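Local coordinates for salt-tolerant glutaminase (Micrococcus luteus, PDB 3AGD), which probably catalyses the hydrolysis of L-glutamine to L-glutamate and ammonium, at residues A18-E23 with S279-E284; P36-I41 with A53-V58; G40-T45 with V199-L204. All coordinates share one frame; numbering follows the deposited sequence.

Contact 1. Residues A18-E23 with S279-E284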
loop_
_atom_site.group_PDB
_atom_site.type_symbol
_atom_site.label_atom_id
_atom_site.label_comp_id
_atom_site.label_asym_id
_atom_site.label_seq_id
_atom_site.Cartn_x
_atom_site.Cartn_y
_atom_site.Cartn_z
ATOM N N ALA A 18 -23.260 10.891 -18.803
ATOM C CA ALA A 18 -23.688 11.387 -20.109
ATOM C C ALA A 18 -23.866 10.240 -21.099
ATOM O O ALA A 18 -24.494 10.399 -22.147
ATOM C CB ALA A 18 -22.675 12.388 -20.646
ATOM N N VAL A 19 -23.298 9.087 -20.766
ATOM C CA VAL A 19 -23.404 7.899 -21.606
ATOM C C VAL A 19 -23.684 6.703 -20.711
ATOM O O VAL A 19 -23.442 6.758 -19.502
ATOM C CB VAL A 19 -22.109 7.653 -22.390
ATOM C CG1 VAL A 19 -21.881 8.791 -23.373
ATOM C CG2 VAL A 19 -20.933 7.530 -21.428
ATOM N N ASN A 20 -24.190 5.621 -21.295
ATOM C CA ASN A 20 -24.511 4.435 -20.507
ATOM C C ASN A 20 -24.253 3.158 -21.312
ATOM O O ASN A 20 -25.179 2.416 -21.642
ATOM C CB ASN A 20 -25.974 4.514 -20.064
ATOM C CG ASN A 20 -26.258 3.668 -18.847
ATOM O OD1 ASN A 20 -25.347 3.098 -18.251
ATOM N ND2 ASN A 20 -27.528 3.587 -18.461
ATOM N N PRO A 21 -22.973 2.881 -21.619
ATOM C CA PRO A 21 -22.527 1.713 -22.387
ATOM C C PRO A 21 -22.695 0.366 -21.691
ATOM O O PRO A 21 -22.785 0.291 -20.464
ATOM C CB PRO A 21 -21.063 2.028 -22.660
ATOM C CG PRO A 21 -20.651 2.708 -21.389
ATOM C CD PRO A 21 -21.815 3.662 -21.147
ATOM N N GLY A 22 -22.729 -0.693 -22.497
ATOM C CA GLY A 22 -22.875 -2.037 -21.966
ATOM C C GLY A 22 -24.324 -2.439 -21.794
ATOM O O GLY A 22 -25.232 -1.801 -22.332
ATOM N N GLU A 23 -24.543 -3.510 -21.042
ATOM C CA GLU A 23 -25.889 -3.994 -20.794
ATOM C C GLU A 23 -25.939 -4.675 -19.443
ATOM O O GLU A 23 -24.924 -5.137 -18.932
ATOM C CB GLU A 23 -26.325 -4.978 -21.888
ATOM C CG GLU A 23 -25.469 -6.218 -21.984
ATOM C CD GLU A 23 -26.020 -7.253 -22.956
ATOM O OE1 GLU A 23 -25.338 -8.278 -23.170
ATOM O OE2 GLU A 23 -27.130 -7.050 -23.498
ATOM N N SER A 279 -23.878 1.136 -10.802
ATOM C CA SER A 279 -24.303 1.424 -12.164
ATOM C C SER A 279 -24.570 0.074 -12.823
ATOM O O SER A 279 -23.642 -0.643 -13.190
ATOM C CB SER A 279 -23.219 2.193 -12.921
ATOM O OG SER A 279 -23.703 2.593 -14.188
ATOM N N PRO A 280 -25.855 -0.282 -12.979
ATOM C CA PRO A 280 -26.361 -1.528 -13.565
ATOM C C PRO A 280 -25.650 -2.140 -14.772
ATOM O O PRO A 280 -25.266 -3.307 -14.736
ATOM C CB PRO A 280 -27.817 -1.190 -13.871
ATOM C CG PRO A 280 -28.172 -0.258 -12.759
ATOM C CD PRO A 280 -26.969 0.654 -12.729
ATOM N N ARG A 281 -25.469 -1.373 -15.839
ATOM C CA ARG A 281 -24.843 -1.924 -17.033
ATOM C C ARG A 281 -23.393 -2.363 -16.886
ATOM O O ARG A 281 -22.561 -1.658 -16.310
ATOM C CB ARG A 281 -25.007 -0.956 -18.204
ATOM C CG ARG A 281 -26.432 -0.948 -18.714
ATOM C CD ARG A 281 -26.652 0.028 -19.854
ATOM N NE ARG A 281 -28.012 -0.091 -20.377
ATOM C CZ ARG A 281 -28.582 0.790 -21.190
ATOM N NH1 ARG A 281 -27.911 1.862 -21.582
ATOM N NH2 ARG A 281 -29.830 0.604 -21.598
ATOM N N LEU A 282 -23.114 -3.543 -17.429
ATOM C CA LEU A 282 -21.793 -4.153 -17.362
ATOM C C LEU A 282 -21.019 -4.073 -18.676
ATOM O O LEU A 282 -21.605 -3.985 -19.753
ATOM C CB LEU A 282 -21.937 -5.625 -16.965
ATOM C CG LEU A 282 -22.904 -5.960 -15.821
ATOM C CD1 LEU A 282 -23.028 -7.468 -15.689
ATOM C CD2 LEU A 282 -22.415 -5.344 -14.515
ATOM N N ASP A 283 -19.695 -4.103 -18.574
ATOM C CA ASP A 283 -18.857 -4.075 -19.754
ATOM C C ASP A 283 -18.714 -5.511 -20.241
ATOM O O ASP A 283 -19.346 -6.429 -19.725
ATOM C CB ASP A 283 -17.482 -3.473 -19.444
ATOM C CG ASP A 283 -16.833 -4.083 -18.212
ATOM O OD1 ASP A 283 -16.992 -5.300 -17.991
ATOM O OD2 ASP A 283 -16.149 -3.343 -17.472
ATOM N N GLU A 284 -17.875 -5.736 -21.222
ATOM C CA GLU A 284 -17.784 -7.098 -21.708
ATOM C C GLU A 284 -17.150 -8.123 -20.778
ATOM O O GLU A 284 -17.347 -9.318 -20.940
ATOM C CB GLU A 284 -17.124 -7.111 -23.071
ATOM C CG GLU A 284 -18.053 -6.603 -24.170
ATOM C CD GLU A 284 -17.454 -6.743 -25.556
ATOM O OE1 GLU A 284 -16.424 -6.090 -25.829
ATOM O OE2 GLU A 284 -18.014 -7.510 -26.371
HETATM O O HOH W 1 -26.312 1.442 -16.155
#
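R281 leaves its backbone with CG anti to the carbonyl carbon (chi1 -73°) and runs extended as far as NE, which lays the chain across N20, whose own CG stands anti to its backbone N (chi1 -158°). The two side chains cross at about a right angle, the amide and guanidinium planes 34° apart, and R281 CD lies 3.7 Å from N20 OD1. The charged end of the arginine does not bond this amide. R281 NH1 instead donates to the backbone carbonyl N20 O at 2.8 Å, in the carbonyl plane and close to the guanidinium plane, so the bond is made at the edge of the flat group. N20 ND2 is taken by P36 O, while N20 OD1 accepts a hydrogen from a water, 2.8 Å away, that in turn accepts from R281 N. That water ties the amide to the arginine's own backbone.

Next to this, G22 and E23 run alongside the aliphatic part of R281, with R281 CG 3.7 Å from E23 CA. A single antiparallel hydrogen-bonded bridge between E23 and L282 joins the loop after helix 4-16 to the loop after strand 273-278. L282 N donates to E23 O at 2.8 Å from well above the carbonyl plane; the return bond, E23 N to L282 O, is longer at 3.2 Å. G22 CA presses on the same acceptor, L282 O, at 3.2 Å in a CA-H...O contact, an approach that leaves no room for a side chain there. The side chain of L282 turns away from 18-23, with L282 CB 3.6 Å from E23 O, and packs against V261, a residue of the L-glutamate site.

Contact 2. Residues P36-I41 with A53-V58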
loop_
_atom_site.group_PDB
_atom_site.type_symbol
_atom_site.label_atom_id
_atom_site.label_comp_id
_atom_site.label_asym_id
_atom_site.label_seq_id
_atom_site.Cartn_x
_atom_site.Cartn_y
_atom_site.Cartn_z
ATOM N N PRO A 36 -31.770 0.573 -16.097
ATOM C CA PRO A 36 -30.355 0.836 -16.363
ATOM C C PRO A 36 -29.943 2.276 -16.085
ATOM O O PRO A 36 -28.757 2.574 -15.930
ATOM C CB PRO A 36 -30.222 0.478 -17.834
ATOM C CG PRO A 36 -31.533 0.967 -18.385
ATOM C CD PRO A 36 -32.527 0.452 -17.357
ATOM N N ASP A 37 -30.931 3.161 -16.010
ATOM C CA ASP A 37 -30.678 4.578 -15.787
ATOM C C ASP A 37 -30.450 4.945 -14.318
ATOM O O ASP A 37 -31.160 5.782 -13.760
ATOM C CB ASP A 37 -31.841 5.398 -16.352
ATOM C CG ASP A 37 -31.505 6.873 -16.493
ATOM O OD1 ASP A 37 -32.437 7.676 -16.712
ATOM O OD2 ASP A 37 -30.310 7.227 -16.393
ATOM N N ARG A 38 -29.461 4.314 -13.693
ATOM C CA ARG A 38 -29.137 4.603 -12.301
ATOM C C ARG A 38 -27.623 4.668 -12.153
ATOM O O ARG A 38 -26.898 3.873 -12.750
ATOM C CB ARG A 38 -29.760 3.553 -11.366
ATOM C CG ARG A 38 -31.287 3.632 -11.351
ATOM C CD ARG A 38 -31.943 3.004 -10.129
ATOM N NE ARG A 38 -32.011 1.544 -10.178
ATOM C CZ ARG A 38 -32.796 0.810 -9.390
ATOM N NH1 ARG A 38 -33.583 1.401 -8.498
ATOM N NH2 ARG A 38 -32.791 -0.514 -9.487
ATOM N N PHE A 39 -27.150 5.635 -11.372
ATOM C CA PHE A 39 -25.717 5.835 -11.183
ATOM C C PHE A 39 -25.442 6.550 -9.860
ATOM O O PHE A 39 -25.770 7.726 -9.697
ATOM C CB PHE A 39 -25.176 6.657 -12.361
ATOM C CG PHE A 39 -23.672 6.779 -12.404
ATOM C CD1 PHE A 39 -22.856 5.946 -11.647
ATOM C CD2 PHE A 39 -23.071 7.715 -13.242
ATOM C CE1 PHE A 39 -21.469 6.041 -11.723
ATOM C CE2 PHE A 39 -21.681 7.818 -13.326
ATOM C CZ PHE A 39 -20.879 6.977 -12.563
ATOM N N GLY A 40 -24.844 5.831 -8.918
ATOM C CA GLY A 40 -24.540 6.413 -7.625
ATOM C C GLY A 40 -23.125 6.119 -7.171
ATOM O O GLY A 40 -22.504 5.150 -7.618
ATOM N N ILE A 41 -22.615 6.951 -6.270
ATOM C CA ILE A 41 -21.264 6.789 -5.761
ATOM C C ILE A 41 -21.166 7.319 -4.331
ATOM O O ILE A 41 -21.856 8.267 -3.964
ATOM C CB ILE A 41 -20.263 7.547 -6.655
ATOM C CG1 ILE A 41 -18.831 7.242 -6.219
ATOM C CG2 ILE A 41 -20.533 9.043 -6.575
ATOM C CD1 ILE A 41 -17.809 7.649 -7.252
ATOM N N ALA A 53 -23.059 11.048 -3.969
ATOM C CA ALA A 53 -23.775 11.746 -5.029
ATOM C C ALA A 53 -24.521 10.728 -5.885
ATOM O O ALA A 53 -24.173 9.544 -5.896
ATOM C CB ALA A 53 -22.798 12.536 -5.890
ATOM N N GLY A 54 -25.545 11.194 -6.595
ATOM C CA GLY A 54 -26.323 10.315 -7.449
ATOM C C GLY A 54 -27.202 9.358 -6.671
ATOM O O GLY A 54 -27.613 9.659 -5.550
ATOM N N ASP A 55 -27.486 8.201 -7.266
ATOM C CA ASP A 55 -28.325 7.180 -6.638
ATOM C C ASP A 55 -27.498 6.322 -5.683
ATOM O O ASP A 55 -27.385 5.105 -5.856
ATOM C CB ASP A 55 -28.956 6.289 -7.713
ATOM C CG ASP A 55 -29.685 7.087 -8.779
ATOM O OD1 ASP A 55 -30.639 7.819 -8.434
ATOM O OD2 ASP A 55 -29.300 6.987 -9.962
ATOM N N ALA A 56 -26.935 6.966 -4.666
ATOM C CA ALA A 56 -26.099 6.282 -3.691
ATOM C C ALA A 56 -26.892 5.584 -2.590
ATOM O O ALA A 56 -26.307 4.947 -1.716
ATOM C CB ALA A 56 -25.121 7.274 -3.075
ATOM N N ASP A 57 -28.217 5.692 -2.633
ATOM C CA ASP A 57 -29.050 5.075 -1.609
ATOM C C ASP A 57 -30.075 4.095 -2.180
ATOM O O ASP A 57 -31.077 3.780 -1.537
ATOM C CB ASP A 57 -29.769 6.160 -0.805
ATOM C CG ASP A 57 -30.237 5.666 0.548
ATOM O OD1 ASP A 57 -31.037 6.376 1.193
ATOM O OD2 ASP A 57 -29.797 4.575 0.972
ATOM N N VAL A 58 -29.824 3.621 -3.394
ATOM C CA VAL A 58 -30.710 2.664 -4.045
ATOM C C VAL A 58 -30.125 1.273 -3.829
ATOM O O VAL A 58 -28.968 1.021 -4.172
ATOM C CB VAL A 58 -30.807 2.940 -5.555
ATOM C CG1 VAL A 58 -31.637 1.868 -6.225
ATOM C CG2 VAL A 58 -31.423 4.307 -5.792
HETATM O O HOH W 2 -30.688 7.902 -12.176
#
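G40 and I41 pair antiparallel with G54 and A53, I41 and A53 forming a hydrogen-bonded pair and G40 and G54 a non-hydrogen-bonded one, where strands 40-44 and 50-54 of a beta hairpin meet at their open end. Two backbone bonds close the first pair, I41 N to A53 O and A53 N to I41 O, both 3.0 Å, and I41 CG2 lies beside A53 CB on the same side of the sheet. The glycine pair is close, G40 CA to G54 CA 4.3 Å, and G40 CA points a hydrogen at D55 O; a CB on either glycine would collide with the opposite backbone.

Past the strand ends, D55 takes over the pairing. Its chi1 of -53° sets CG anti to the carbonyl carbon, and D55 OD2 accepts from F39 N at 2.9 Å through its anti lone pair, in a nearly straight bond (165°). D55 N returns a bond to F39 O from above the carbonyl plane. A water donates to both D55 OD2 and D37 O, which gives this carboxylate oxygen a second partner. R38 CB also rests 3.7 Å from D55 OD2; farther out the chain bends at chi3 (-78°), which places R38 NE 6.1 Å from D55 OD2. Within the two segments the guanidinium meets V58, which comes round through the type I turn from D55 to V58; F278 of strand 273-278 touches both side chains. V58 CG1 packs by van der Waals contact over one face of the guanidinium, 3.5 Å from R38 CZ, the two side chains crossing at about a right angle.

Opposite charges on R38 and D55 may still attract weakly at this separation, but the hydrogen bonds across this end of the hairpin all use main-chain N or O, with the D55 carboxylate as the one side-chain acceptor.

Contact 3. Residues G40-T45 with V199-L204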
loop_
_atom_site.group_PDB
_atom_site.type_symbol
_atom_site.label_atom_id
_atom_site.label_comp_id
_atom_site.label_asym_id
_atom_site.label_seq_id
_atom_site.Cartn_x
_atom_site.Cartn_y
_atom_site.Cartn_z
ATOM N N GLY A 40 -24.844 5.831 -8.918
ATOM C CA GLY A 40 -24.540 6.413 -7.625
ATOM C C GLY A 40 -23.125 6.119 -7.171
ATOM O O GLY A 40 -22.504 5.150 -7.618
ATOM N N ILE A 41 -22.615 6.951 -6.270
ATOM C CA ILE A 41 -21.264 6.789 -5.761
ATOM C C ILE A 41 -21.166 7.319 -4.331
ATOM O O ILE A 41 -21.856 8.267 -3.964
ATOM C CB ILE A 41 -20.263 7.547 -6.655
ATOM C CG1 ILE A 41 -18.831 7.242 -6.219
ATOM C CG2 ILE A 41 -20.533 9.043 -6.575
ATOM C CD1 ILE A 41 -17.809 7.649 -7.252
ATOM N N ALA A 42 -20.303 6.705 -3.529
ATOM C CA ALA A 42 -20.130 7.126 -2.146
ATOM C C ALA A 42 -18.733 6.805 -1.645
ATOM O O ALA A 42 -18.153 5.774 -2.001
ATOM C CB ALA A 42 -21.164 6.441 -1.256
ATOM N N LEU A 43 -18.195 7.698 -0.821
ATOM C CA LEU A 43 -16.875 7.513 -0.244
ATOM C C LEU A 43 -17.010 7.586 1.267
ATOM O O LEU A 43 -17.619 8.514 1.787
ATOM C CB LEU A 43 -15.914 8.610 -0.709
ATOM C CG LEU A 43 -15.662 8.813 -2.206
ATOM C CD1 LEU A 43 -14.609 9.899 -2.386
ATOM C CD2 LEU A 43 -15.199 7.519 -2.847
ATOM N N ALA A 44 -16.458 6.597 1.961
ATOM C CA ALA A 44 -16.491 6.560 3.419
ATOM C C ALA A 44 -15.050 6.697 3.873
ATOM O O ALA A 44 -14.204 5.878 3.522
ATOM C CB ALA A 44 -17.076 5.248 3.906
ATOM N N THR A 45 -14.779 7.739 4.650
ATOM C CA THR A 45 -13.437 8.025 5.141
ATOM C C THR A 45 -13.190 7.501 6.551
ATOM O O THR A 45 -14.126 7.136 7.265
ATOM C CB THR A 45 -13.191 9.537 5.159
ATOM O OG1 THR A 45 -14.159 10.158 6.013
ATOM C CG2 THR A 45 -13.318 10.115 3.763
ATOM N N VAL A 199 -27.712 -4.119 -0.647
ATOM C CA VAL A 199 -26.891 -3.030 -0.139
ATOM C C VAL A 199 -27.009 -1.839 -1.083
ATOM O O VAL A 199 -27.439 -1.985 -2.228
ATOM C CB VAL A 199 -25.392 -3.421 -0.045
ATOM C CG1 VAL A 199 -25.208 -4.574 0.927
ATOM C CG2 VAL A 199 -24.858 -3.786 -1.431
ATOM N N THR A 200 -26.635 -0.664 -0.586
ATOM C CA THR A 200 -26.655 0.553 -1.382
ATOM C C THR A 200 -25.197 0.959 -1.554
ATOM O O THR A 200 -24.305 0.389 -0.917
ATOM C CB THR A 200 -27.360 1.707 -0.652
ATOM O OG1 THR A 200 -26.593 2.067 0.505
ATOM C CG2 THR A 200 -28.768 1.295 -0.217
ATOM N N VAL A 201 -24.958 1.942 -2.411
ATOM C CA VAL A 201 -23.611 2.443 -2.632
ATOM C C VAL A 201 -22.986 2.827 -1.289
ATOM O O VAL A 201 -21.814 2.539 -1.026
ATOM C CB VAL A 201 -23.638 3.690 -3.516
ATOM C CG1 VAL A 201 -22.261 4.282 -3.613
ATOM C CG2 VAL A 201 -24.153 3.338 -4.889
ATOM N N LYS A 202 -23.781 3.484 -0.447
ATOM C CA LYS A 202 -23.322 3.924 0.864
ATOM C C LYS A 202 -22.920 2.750 1.743
ATOM O O LYS A 202 -21.931 2.825 2.470
ATOM C CB LYS A 202 -24.413 4.737 1.564
ATOM C CG LYS A 202 -24.690 6.095 0.931
ATOM C CD LYS A 202 -25.792 6.821 1.697
ATOM C CE LYS A 202 -26.068 8.199 1.127
ATOM N NZ LYS A 202 -27.136 8.918 1.893
ATOM N N ASP A 203 -23.693 1.672 1.693
ATOM C CA ASP A 203 -23.371 0.494 2.485
ATOM C C ASP A 203 -21.985 -0.013 2.097
ATOM O O ASP A 203 -21.138 -0.259 2.958
ATOM C CB ASP A 203 -24.390 -0.622 2.248
ATOM C CG ASP A 203 -25.751 -0.307 2.826
ATOM O OD1 ASP A 203 -25.831 0.057 4.021
ATOM O OD2 ASP A 203 -26.744 -0.442 2.085
ATOM N N LEU A 204 -21.762 -0.168 0.795
ATOM C CA LEU A 204 -20.479 -0.658 0.299
ATOM C C LEU A 204 -19.312 0.215 0.742
ATOM O O LEU A 204 -18.287 -0.295 1.188
ATOM C CB LEU A 204 -20.490 -0.749 -1.233
ATOM C CG LEU A 204 -21.217 -1.944 -1.852
ATOM C CD1 LEU A 204 -21.051 -1.902 -3.361
ATOM C CD2 LEU A 204 -20.642 -3.243 -1.296
#
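V201 lays both methyls on the backbone of strand 40-44. CG1, anti to the backbone N (chi1 174°), reaches the peptide between I41 and A42, 3.3 Å from I41 C, and sits tightly against A42 CB at 3.4 Å. CG2 goes the other way along the strand, to G40, where it lies 3.7 Å from G40 O; G40 has no side chain to keep it off. A42 points its CB at the helix, between V201 and the backbone of K202, with K202 CA 3.9 Å away. Of the K202 side chain, CG comes 4.2 Å from A42 CB, and the extended chain then leads the amine away. No hydrogen bond crosses between the two segments; the contact is van der Waals packing.

The first turn of the helix is fixed from its own side: T200 OG1 caps D203 N, and D203 OD2, also salt-bridged to R148, accepts from T200 N at 2.7 Å through its anti lone pair. These paired bonds make a capping box at the start of helix 201-212. Small residues on the strand, with A42 and A44 meeting A205, let this helix lie close on one face of the five-stranded antiparallel sheet, as in the beta-lactamase-like fold of glutaminases.

All three contacts lie around the five-stranded antiparallel sheet, on the same side of the chain's centre. Contacts 2 and 3 share G40 and I41 of strand 40-44, their centres about 10 Å apart; A56 O and K202 N, probably hydrogen-bonded, link them. Contact 1 lies about 13 Å from contact 2 and about 19 Å from contact 3, centre to centre, and touches contact 2 where N20 and R281 meet P36 and where S279 and P280 meet R38. Along the chain, contact 1 closes a loop enclosing the other two. The hairpin 40-54 is thereby joined to the loop after helix 4-16 and to helix 201-212, with L282 beside V261 of the L-glutamate site.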